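Hyperosmolarity resistance protein Emb (Staphylococcus epidermidis, PDB 6GV5) probably mediates adherence of the bacterium to surface-immobilized fibronectin, as a giant cell-surface protein that binds extracellular matrix. Local coordinates at residues A[14-19]-A[45-50]; A[21-26]-A[55-60]. All coordinates share one frame; numbering follows the deposited sequence.

Contact 1: residues A[14-19]-A[45-50]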
loop_
_atom_site.group_PDB
_atom_site.type_symbol
_atom_site.label_atom_id
_atom_site.label_comp_id
_atom_site.label_asym_id
_atom_site.label_seq_id
_atom_site.Cartn_x
_atom_site.Cartn_y
_atom_site.Cartn_z
ATOM N N GLN A 14 7.814 -14.628 7.942
ATOM C CA GLN A 14 6.956 -14.549 9.116
ATOM C C GLN A 14 6.598 -13.104 9.444
ATOM O O GLN A 14 5.442 -12.802 9.758
ATOM C CB GLN A 14 7.642 -15.223 10.304
ATOM C CG GLN A 14 7.731 -16.735 10.167
ATOM C CD GLN A 14 8.568 -17.376 11.259
ATOM O OE1 GLN A 14 9.310 -16.696 11.969
ATOM N NE2 GLN A 14 8.451 -18.692 11.399
ATOM N N GLN A 15 7.576 -12.195 9.377
ATOM C CA GLN A 15 7.280 -10.787 9.606
ATOM C C GLN A 15 6.273 -10.271 8.588
ATOM O O GLN A 15 5.332 -9.547 8.941
ATOM C CB GLN A 15 8.560 -9.953 9.541
ATOM C CG GLN A 15 9.566 -10.259 10.636
ATOM C CD GLN A 15 10.662 -9.213 10.731
ATOM O OE1 GLN A 15 10.388 -8.013 10.737
ATOM N NE2 GLN A 15 11.908 -9.665 10.804
ATOM N N ILE A 16 6.457 -10.634 7.318
ATOM C CA ILE A 16 5.569 -10.154 6.260
ATOM C C ILE A 16 4.158 -10.667 6.484
ATOM O O ILE A 16 3.173 -9.959 6.231
ATOM C CB ILE A 16 6.115 -10.577 4.883
ATOM C CG1 ILE A 16 7.353 -9.747 4.534
ATOM C CG2 ILE A 16 5.045 -10.418 3.796
ATOM C CD1 ILE A 16 8.238 -10.358 3.461
ATOM N N THR A 17 4.035 -11.907 6.960
ATOM C CA THR A 17 2.715 -12.468 7.224
ATOM C C THR A 17 1.964 -11.664 8.276
ATOM O O THR A 17 0.730 -11.602 8.239
ATOM C CB THR A 17 2.848 -13.927 7.663
ATOM O OG1 THR A 17 3.520 -14.674 6.640
ATOM C CG2 THR A 17 1.482 -14.536 7.922
ATOM N N ASN A 18 2.688 -11.038 9.212
ATOM C CA ASN A 18 2.037 -10.262 10.263
ATOM C C ASN A 18 1.516 -8.923 9.749
ATOM O O ASN A 18 0.590 -8.355 10.338
ATOM C CB ASN A 18 3.006 -10.002 11.418
ATOM C CG ASN A 18 3.170 -11.198 12.324
ATOM O OD1 ASN A 18 2.233 -11.968 12.528
ATOM N ND2 ASN A 18 4.364 -11.356 12.887
ATOM N N PHE A 19 2.107 -8.395 8.679
ATOM C CA PHE A 19 1.724 -7.081 8.182
ATOM C C PHE A 19 0.229 -7.031 7.877
ATOM O O PHE A 19 -0.367 -8.011 7.415
ATOM C CB PHE A 19 2.527 -6.732 6.929
ATOM C CG PHE A 19 4.008 -6.561 7.166
ATOM C CD1 PHE A 19 4.524 -6.443 8.446
ATOM C CD2 PHE A 19 4.883 -6.506 6.096
ATOM C CE1 PHE A 19 5.884 -6.279 8.651
ATOM C CE2 PHE A 19 6.239 -6.344 6.294
ATOM C CZ PHE A 19 6.741 -6.231 7.572
ATOM N N LYS A 45 17.436 -6.402 2.560
ATOM C CA LYS A 45 17.020 -5.319 1.675
ATOM C C LYS A 45 15.568 -5.500 1.256
ATOM O O LYS A 45 14.774 -4.551 1.270
ATOM C CB LYS A 45 17.915 -5.265 0.437
ATOM C CG LYS A 45 19.372 -4.937 0.704
ATOM C CD LYS A 45 20.198 -5.108 -0.569
ATOM C CE LYS A 45 21.692 -5.053 -0.285
ATOM N NZ LYS A 45 22.497 -5.469 -1.470
ATOM N N GLN A 46 15.203 -6.723 0.870
ATOM C CA GLN A 46 13.836 -6.979 0.429
ATOM C C GLN A 46 12.851 -6.881 1.585
ATOM O O GLN A 46 11.717 -6.426 1.389
ATOM C CB GLN A 46 13.757 -8.351 -0.241
ATOM C CG GLN A 46 14.510 -8.426 -1.560
ATOM C CD GLN A 46 13.989 -7.429 -2.579
ATOM O OE1 GLN A 46 12.801 -7.095 -2.582
ATOM N NE2 GLN A 46 14.874 -6.940 -3.442
ATOM N N LEU A 47 13.255 -7.289 2.792
ATOM C CA LEU A 47 12.384 -7.123 3.952
ATOM C C LEU A 47 12.198 -5.648 4.281
ATOM O O LEU A 47 11.094 -5.222 4.640
ATOM C CB LEU A 47 12.962 -7.870 5.153
ATOM C CG LEU A 47 12.181 -7.728 6.459
ATOM C CD1 LEU A 47 10.767 -8.298 6.336
ATOM C CD2 LEU A 47 12.933 -8.406 7.598
ATOM N N SER A 48 13.269 -4.855 4.180
ATOM C CA SER A 48 13.143 -3.415 4.378
ATOM C C SER A 48 12.171 -2.817 3.368
ATOM O O SER A 48 11.330 -1.978 3.720
ATOM C CB SER A 48 14.517 -2.754 4.266
ATOM O OG SER A 48 14.431 -1.347 4.440
ATOM N N HIS A 49 12.260 -3.249 2.109
ATOM C CA HIS A 49 11.321 -2.792 1.089
ATOM C C HIS A 49 9.895 -3.194 1.433
ATOM O O HIS A 49 8.962 -2.392 1.286
ATOM C CB HIS A 49 11.737 -3.360 -0.271
ATOM C CG HIS A 49 10.624 -3.443 -1.270
ATOM N ND1 HIS A 49 10.324 -4.603 -1.949
ATOM C CD2 HIS A 49 9.750 -2.510 -1.714
ATOM C CE1 HIS A 49 9.307 -4.385 -2.765
ATOM N NE2 HIS A 49 8.939 -3.123 -2.640
ATOM N N ALA A 50 9.702 -4.430 1.900
ATOM C CA ALA A 50 8.364 -4.878 2.271
ATOM C C ALA A 50 7.809 -4.049 3.422
ATOM O O ALA A 50 6.618 -3.723 3.443
ATOM C CB ALA A 50 8.392 -6.358 2.652
#

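Contact 2: residues A[21-26]-A[55-60]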
loop_
_atom_site.group_PDB
_atom_site.type_symbol
_atom_site.label_atom_id
_atom_site.label_comp_id
_atom_site.label_asym_id
_atom_site.label_seq_id
_atom_site.Cartn_x
_atom_site.Cartn_y
_atom_site.Cartn_z
ATOM N N GLY A 21 -1.025 -3.873 6.363
ATOM C CA GLY A 21 -1.197 -2.958 5.251
ATOM C C GLY A 21 -1.181 -3.683 3.920
ATOM O O GLY A 21 -2.076 -3.510 3.087
ATOM N N LEU A 22 -0.170 -4.519 3.710
ATOM C CA LEU A 22 -0.084 -5.299 2.486
ATOM C C LEU A 22 -1.318 -6.172 2.300
ATOM O O LEU A 22 -1.874 -6.712 3.259
ATOM C CB LEU A 22 1.156 -6.190 2.515
ATOM C CG LEU A 22 2.506 -5.479 2.646
ATOM C CD1 LEU A 22 3.623 -6.524 2.762
ATOM C CD2 LEU A 22 2.731 -4.560 1.467
ATOM N N THR A 23 -1.731 -6.333 1.046
ATOM C CA THR A 23 -2.767 -7.297 0.718
ATOM C C THR A 23 -2.151 -8.687 0.609
ATOM O O THR A 23 -0.933 -8.842 0.466
ATOM C CB THR A 23 -3.444 -6.933 -0.596
ATOM O OG1 THR A 23 -2.495 -7.029 -1.662
ATOM C CG2 THR A 23 -3.998 -5.510 -0.528
ATOM N N GLU A 24 -3.011 -9.707 0.655
ATOM C CA GLU A 24 -2.507 -11.076 0.556
ATOM C C GLU A 24 -1.780 -11.324 -0.758
ATOM O O GLU A 24 -0.716 -11.967 -0.731
ATOM C CB GLU A 24 -3.657 -12.074 0.748
ATOM C CG GLU A 24 -4.433 -11.862 2.044
ATOM N N PRO A 25 -2.261 -10.861 -1.912
ATOM C CA PRO A 25 -1.444 -10.989 -3.129
ATOM C C PRO A 25 -0.081 -10.330 -3.014
ATOM O O PRO A 25 0.910 -10.880 -3.505
ATOM C CB PRO A 25 -2.319 -10.325 -4.206
ATOM C CG PRO A 25 -3.699 -10.472 -3.698
ATOM C CD PRO A 25 -3.612 -10.342 -2.201
ATOM N N GLN A 26 -0.001 -9.159 -2.369
ATOM C CA GLN A 26 1.282 -8.493 -2.208
ATOM C C GLN A 26 2.210 -9.293 -1.304
ATOM O O GLN A 26 3.411 -9.383 -1.565
ATOM C CB GLN A 26 1.080 -7.092 -1.627
ATOM C CG GLN A 26 0.583 -6.071 -2.620
ATOM C CD GLN A 26 0.258 -4.758 -1.951
ATOM O OE1 GLN A 26 -0.260 -4.734 -0.832
ATOM N NE2 GLN A 26 0.570 -3.656 -2.625
ATOM N N GLY A 55 3.890 0.156 5.078
ATOM C CA GLY A 55 3.462 1.436 5.616
ATOM C C GLY A 55 2.686 2.258 4.608
ATOM O O GLY A 55 1.708 2.932 4.956
ATOM N N LYS A 56 3.103 2.206 3.341
ATOM C CA LYS A 56 2.409 2.973 2.316
ATOM C C LYS A 56 1.033 2.382 2.056
ATOM O O LYS A 56 0.063 3.119 1.827
ATOM C CB LYS A 56 3.226 3.000 1.032
ATOM C CG LYS A 56 4.490 3.850 1.137
ATOM C CD LYS A 56 4.133 5.315 1.324
ATOM C CE LYS A 56 5.373 6.191 1.440
ATOM N NZ LYS A 56 5.009 7.606 1.743
ATOM N N MET A 57 0.927 1.052 2.097
ATOM C CA MET A 57 -0.368 0.417 1.912
ATOM C C MET A 57 -1.301 0.720 3.080
ATOM O O MET A 57 -2.511 0.872 2.891
ATOM C CB MET A 57 -0.207 -1.089 1.731
ATOM C CG MET A 57 0.306 -1.468 0.359
ATOM S SD MET A 57 -0.766 -0.909 -0.978
ATOM C CE MET A 57 -2.237 -1.847 -0.594
ATOM N N GLU A 58 -0.763 0.794 4.306
ATOM C CA GLU A 58 -1.558 1.269 5.433
ATOM C C GLU A 58 -2.091 2.669 5.157
ATOM O O GLU A 58 -3.271 2.954 5.396
ATOM C CB GLU A 58 -0.725 1.258 6.718
ATOM C CG GLU A 58 -0.440 -0.122 7.267
ATOM C CD GLU A 58 0.378 -0.081 8.545
ATOM O OE1 GLU A 58 0.990 0.972 8.824
ATOM O OE2 GLU A 58 0.404 -1.099 9.269
ATOM N N GLU A 59 -1.216 3.568 4.681
ATOM C CA GLU A 59 -1.642 4.924 4.360
ATOM C C GLU A 59 -2.712 4.924 3.278
ATOM O O GLU A 59 -3.690 5.685 3.358
ATOM C CB GLU A 59 -0.453 5.750 3.882
ATOM C CG GLU A 59 0.618 6.047 4.907
ATOM C CD GLU A 59 1.683 6.962 4.333
ATOM O OE1 GLU A 59 1.314 7.884 3.574
ATOM O OE2 GLU A 59 2.880 6.751 4.623
ATOM N N LEU A 60 -2.528 4.107 2.247
ATOM C CA LEU A 60 -3.508 4.048 1.172
ATOM C C LEU A 60 -4.841 3.510 1.672
ATOM O O LEU A 60 -5.902 4.050 1.328
ATOM C CB LEU A 60 -2.978 3.190 0.030
ATOM C CG LEU A 60 -3.946 3.040 -1.152
ATOM C CD1 LEU A 60 -4.201 4.345 -1.877
ATOM C CD2 LEU A 60 -3.396 1.984 -2.105
#

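Contact 1: residues A[14-19]-A[45-50]
Ile16 and Phe19, with Gln15 beside them, meet Leu47 and Ala50 across the interface between the first and third helices of the three-helix GA module. The two helical segments run almost exactly parallel, at 5°, with their axes 10.7 Å apart, and no hydrogen bond links them; the contact is made by packing. Ile16 can be followed outward from its CB. CG1 lies anti to the carbonyl carbon (chi1 -73°), beside the backbone N, and this methylene does most of the touching. Ile16 CG1 lies 4.0 Å from Ala50 CB and 4.1 Å from Leu47 CD1, touching two residues about a turn apart. At the tip, Ile16 CD1 reaches Ala50 CB as well, at 4.1 Å. The isoleucine and leucine side chains lie alongside each other, pointing opposite ways. Leu47 places its CG anti to the backbone N (chi1 177°) and divides its branches: CD1 serves Ile16, while Leu47 CD2 comes to 3.6 Å from Gln15 NE2. The extended glutamine crosses the leucine at about a right angle, with its amide end at the border of the apolar patch. The polar end is occupied by its own partners, since NE2 donates to Asp11 OD2 and OE1 receives a weak bond from Lys51 NZ. Leu30 of helix 24-35 also packs on Ala50, joining the second helix of the bundle to this small residue. The Phe19 ring lies back against the preceding residues, with Gln15 O above one face, offset toward the rim. The ring comes nearest to Ala50 through Phe19 CE2, 4.2 Å from Ala50 CB and 3.9 Å from Ala50 O, which it meets obliquely.

Contact 2: residues A[21-26]-A[55-60]
Met57 and Glu58 of helix 40-65 receive the turn Gly21-Thr23 and the side chain of Gln26, where the chain enters the second helix of the GA module through a capping box. Met57 carries most of the contact. Met57 CB lies 3.3 Å from Gly21 O, a carbonyl that also accepts from Lys61 NZ. Next along the side chain, Met57 CG touches Leu22 CD2 at 4.1 Å, the two side chains crossing at about a right angle. The chain then bends at chi2 (-59°), which places SD next to the amide of Gln26, the two side chains meeting tip to tip. Gln26 NE2 donates a weak but fairly straight hydrogen bond to Met57 SD, 3.5 Å long with an angle of 161° at the hydrogen. Beyond the sulfur, Met57 CE comes to 3.5 Å from Gln26 OE1 and 4.1 Å from Thr23 CG2. Ile111 of helix 108-123 packs on Met57, placing the contact next to that helix. At the next position Glu58 sends its extended chain past the turn, Glu58 CG resting 3.6 Å from Gly21 CA. Gly21 CA lies 4.2 Å from Glu58 CA; a CB here would point toward the helix and run into Glu58 CG. The amide that faces the thioether is held by the helix cap. Thr23 N donates to a lone pair of Gln26 OE1, in the carbonyl plane, at 2.9 Å, while Gln26 N returns a weak bond to Thr23 OG1. With OE1 so committed, NE2 is turned toward Thr105 O and the sulfur. The buried glutamine therefore has hydrogen-bond partners at both ends of its amide, and the methionine offers it a soft, polarisable surface with one weak acceptor.

From the N terminus, helix 2-18 supplies the first half of contact 1, and the connection that follows, together with the first turn of helix 24-35, supplies the first half of contact 2. The chain then runs through helix 24-35 and returns along helix 40-65, closing the contact 1 loop at 45-50 and the contact 2 loop at 55-60. The segments alternate, so the two loops cross and neither nests in the other. Their centres lie 11 Å apart, and Leu22 CD1 bridges them by packing near Ile16 CG2 and Ala50 O. Contact 1 joins the first and third helices of the GA module; contact 2 fixes the interhelical turn to helix 40-65, near helix 108-123 of the FIVAR domain.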